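Local coordinates for glutathione S-transferase (Legionella pneumophila subsp. pneumophila str. Philadelphia 1, PDB 3NIV), which probably acts as a zeta-class glutathione transferase that isomerises maleylacetoacetate, a step of tyrosine breakdown, at residues 144-149 with 187-192. Numbering follows the deposited sequence.
Sequences AFEEKL and SYPIIN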
ATOM      1  N   ALA A 144     -12.825   5.811   8.056  1.00 30.58           N
ATOM      2  CA  ALA A 144     -12.392   4.447   8.333  1.00 31.59           C
ATOM      3  C   ALA A 144     -11.315   4.446   9.404  1.00 34.00           C
ATOM      4  O   ALA A 144     -11.328   3.626  10.319  1.00 35.85           O
ATOM      5  CB  ALA A 144     -11.900   3.766   7.067  1.00 26.72           C
ATOM      6  N   PHE A 145     -10.387   5.384   9.299  1.00 32.60           N
ATOM      7  CA  PHE A 145      -9.290   5.456  10.252  1.00 31.12           C
ATOM      8  C   PHE A 145      -9.750   5.765  11.687  1.00 32.33           C
ATOM      9  O   PHE A 145      -9.261   5.175  12.645  1.00 34.49           O
ATOM     10  CB  PHE A 145      -8.286   6.498   9.781  1.00 27.63           C
ATOM     11  CG  PHE A 145      -6.931   6.351  10.388  1.00 23.40           C
ATOM     12  CD1 PHE A 145      -6.672   6.826  11.663  1.00 27.32           C
ATOM     13  CD2 PHE A 145      -5.909   5.760   9.679  1.00 22.83           C
ATOM     14  CE1 PHE A 145      -5.413   6.697  12.223  1.00 23.73           C
ATOM     15  CE2 PHE A 145      -4.655   5.627  10.223  1.00 22.83           C
ATOM     16  CZ  PHE A 145      -4.406   6.103  11.503  1.00 24.37           C
ATOM     17  N   GLU A 146     -10.683   6.696  11.832  1.00 33.84           N
ATOM     18  CA  GLU A 146     -11.119   7.122  13.154  1.00 33.28           C
ATOM     19  C   GLU A 146     -11.959   6.016  13.767  1.00 38.64           C
ATOM     20  O   GLU A 146     -11.966   5.807  14.984  1.00 39.78           O
ATOM     21  CB  GLU A 146     -11.915   8.416  13.070  1.00 33.49           C
ATOM     22  CG  GLU A 146     -12.412   8.929  14.422  1.00 35.92           C
ATOM     23  CD  GLU A 146     -11.514   9.985  15.055  1.00 36.06           C
ATOM     24  OE1 GLU A 146     -10.402  10.236  14.543  1.00 31.88           O
ATOM     25  OE2 GLU A 146     -11.942  10.573  16.081  1.00 42.05           O
ATOM     26  N   GLU A 147     -12.665   5.314  12.893  1.00 38.10           N
ATOM     27  CA  GLU A 147     -13.380   4.099  13.236  1.00 40.54           C
ATOM     28  C   GLU A 147     -12.528   3.120  14.035  1.00 39.67           C
ATOM     29  O   GLU A 147     -12.805   2.837  15.199  1.00 38.77           O
ATOM     30  CB  GLU A 147     -13.835   3.420  11.946  1.00 42.52           C
ATOM     31  CG  GLU A 147     -15.321   3.393  11.760  1.00 47.67           C
ATOM     32  CD  GLU A 147     -15.947   2.297  12.581  1.00 54.06           C
ATOM     33  OE1 GLU A 147     -16.948   2.570  13.273  1.00 60.07           O
ATOM     34  OE2 GLU A 147     -15.422   1.164  12.548  1.00 55.58           O
ATOM     35  N   LYS A 148     -11.500   2.583  13.395  1.00 39.12           N
ATOM     36  CA  LYS A 148     -10.691   1.554  14.029  1.00 39.08           C
ATOM     37  C   LYS A 148      -9.954   2.174  15.210  1.00 39.08           C
ATOM     38  O   LYS A 148      -9.641   1.510  16.196  1.00 37.21           O
ATOM     39  CB  LYS A 148      -9.731   0.936  13.017  1.00 36.52           C
ATOM     40  CG  LYS A 148     -10.450   0.309  11.819  1.00 38.62           C
ATOM     41  CD  LYS A 148      -9.501   0.042  10.648  1.00 40.96           C
ATOM     42  CE  LYS A 148      -9.052  -1.413  10.574  1.00 38.19           C
ATOM     43  NZ  LYS A 148     -10.082  -2.309   9.957  1.00 38.36           N
ATOM     44  N   LEU A 149      -9.708   3.469  15.102  1.00 36.28           N
ATOM     45  CA  LEU A 149      -9.058   4.224  16.157  1.00 37.57           C
ATOM     46  C   LEU A 149      -9.875   4.070  17.439  1.00 37.31           C
ATOM     47  O   LEU A 149      -9.329   3.856  18.534  1.00 31.25           O
ATOM     48  CB  LEU A 149      -9.009   5.690  15.739  1.00 33.63           C
ATOM     49  CG  LEU A 149      -7.759   6.512  16.007  1.00 33.65           C
ATOM     50  CD1 LEU A 149      -6.484   5.738  15.775  1.00 25.73           C
ATOM     51  CD2 LEU A 149      -7.807   7.749  15.130  1.00 31.00           C
ATOM     52  N   SER A 187     -14.823  16.245  12.291  1.00 34.82           N
ATOM     53  CA  SER A 187     -15.431  14.934  12.485  1.00 32.80           C
ATOM     54  C   SER A 187     -14.493  13.905  13.130  1.00 35.11           C
ATOM     55  O   SER A 187     -14.930  12.819  13.523  1.00 32.65           O
ATOM     56  CB  SER A 187     -15.934  14.414  11.136  1.00 37.57           C
ATOM     57  OG  SER A 187     -16.497  13.118  11.241  1.00 43.05           O
ATOM     58  N   TYR A 188     -13.219  14.259  13.265  1.00 33.09           N
ATOM     59  CA  TYR A 188     -12.197  13.294  13.649  1.00 33.14           C
ATOM     60  C   TYR A 188     -11.389  13.688  14.888  1.00 36.33           C
ATOM     61  O   TYR A 188     -10.184  13.936  14.793  1.00 35.36           O
ATOM     62  CB  TYR A 188     -11.266  13.066  12.463  1.00 32.09           C
ATOM     63  CG  TYR A 188     -12.025  12.854  11.178  1.00 32.71           C
ATOM     64  CD1 TYR A 188     -12.781  11.711  10.988  1.00 29.43           C
ATOM     65  CD2 TYR A 188     -12.004  13.807  10.162  1.00 32.61           C
ATOM     66  CE1 TYR A 188     -13.487  11.510   9.824  1.00 33.14           C
ATOM     67  CE2 TYR A 188     -12.701  13.612   8.988  1.00 29.01           C
ATOM     68  CZ  TYR A 188     -13.442  12.457   8.826  1.00 31.75           C
ATOM     69  OH  TYR A 188     -14.158  12.246   7.675  1.00 32.40           O
ATOM     70  N   PRO A 189     -12.049  13.720  16.059  1.00 35.64           N
ATOM     71  CA  PRO A 189     -11.453  14.187  17.317  1.00 34.23           C
ATOM     72  C   PRO A 189     -10.194  13.417  17.724  1.00 33.48           C
ATOM     73  O   PRO A 189      -9.191  14.038  18.079  1.00 30.60           O
ATOM     74  CB  PRO A 189     -12.559  13.934  18.347  1.00 36.30           C
ATOM     75  CG  PRO A 189     -13.810  13.770  17.559  1.00 34.74           C
ATOM     76  CD  PRO A 189     -13.430  13.237  16.240  1.00 34.83           C
ATOM     77  N   ILE A 190     -10.248  12.086  17.684  1.00 33.86           N
ATOM     78  CA  ILE A 190      -9.107  11.287  18.121  1.00 33.37           C
ATOM     79  C   ILE A 190      -7.920  11.562  17.221  1.00 31.10           C
ATOM     80  O   ILE A 190      -6.785  11.711  17.683  1.00 31.12           O
ATOM     81  CB  ILE A 190      -9.394   9.781  18.103  1.00 34.70           C
ATOM     82  CG1 ILE A 190     -10.648   9.446  18.908  1.00 33.66           C
ATOM     83  CG2 ILE A 190      -8.194   9.012  18.635  1.00 30.56           C
ATOM     84  CD1 ILE A 190     -10.925   7.945  18.986  1.00 30.90           C
ATOM     85  N   ILE A 191      -8.200  11.636  15.926  1.00 30.01           N
ATOM     86  CA  ILE A 191      -7.174  11.953  14.946  1.00 33.24           C
ATOM     87  C   ILE A 191      -6.606  13.349  15.173  1.00 29.86           C
ATOM     88  O   ILE A 191      -5.388  13.550  15.178  1.00 27.99           O
ATOM     89  CB  ILE A 191      -7.723  11.848  13.511  1.00 33.58           C
ATOM     90  CG1 ILE A 191      -7.647  10.387  13.039  1.00 30.47           C
ATOM     91  CG2 ILE A 191      -6.945  12.770  12.586  1.00 24.74           C
ATOM     92  CD1 ILE A 191      -8.523  10.058  11.825  1.00 30.43           C
ATOM     93  N   ASN A 192      -7.501  14.311  15.355  1.00 30.32           N
ATOM     94  CA  ASN A 192      -7.096  15.681  15.646  1.00 34.35           C
ATOM     95  C   ASN A 192      -6.191  15.758  16.882  1.00 33.41           C
ATOM     96  O   ASN A 192      -5.222  16.516  16.892  1.00 34.52           O
ATOM     97  CB  ASN A 192      -8.322  16.602  15.771  1.00 30.95           C
ATOM     98  CG  ASN A 192      -9.014  16.825  14.433  1.00 33.62           C
ATOM     99  OD1 ASN A 192      -8.398  16.648  13.380  1.00 35.26           O
ATOM    100  ND2 ASN A 192     -10.288  17.210  14.463  1.00 28.96           N
TER
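E146 reaches from the last turn of helix 127-149 to the start of helix 189-198 and accepts its first-turn N-H groups with its carboxylate, a side-chain-to-helix-start contact inside the all-helical C-terminal domain of the glutathione transferase fold. Y188 occupies the N-cap position, and the first-turn amides beyond it have no earlier carbonyl of their own helix to bind; a glutamate is long enough to serve them from a neighbouring helix. CG stands anti to the backbone N (chi1 180°), and a bend at chi2 brings CD in front of the two N-H groups. I190 N donates to OE2 of E146 at 2.8 Å, and I191 N to OE1 of E146 at 3.0 Å. Each oxygen uses its syn lone pair, and the N-H···O angles of 150° and 146° are moderately bent. This two-pronged grip fixes the carboxylate's rotation, and the helix dipole probably steadies its negative charge.

The inner side is tightly packed. The beta-branched I191 sends its long arm, CG1 and CD1, inward, CD1 lying 3.7 Å from CD1 of F145, which also touches M99 and V103 of helix 90-106 and L171 of helix 166-180. The forked end of L149 suits a place between two apolar neighbours: I190 slides past it in the opposite direction, CG2 against CG and CD2. Y188 keeps its ring edge, near its own plane, against CB of E146, while its hydroxyl hydrogen-bonds D143, tying the cap residue to the same helix.

Outward the contact thins. P189, whose ring nitrogen needs no acceptor and so suits the first turn, is exposed and touches little beyond OE2 of E146. By contrast, on the buried side CD2 of L149 presses to 3.4 Å from CG1 of I191, closer than usual for two carbons.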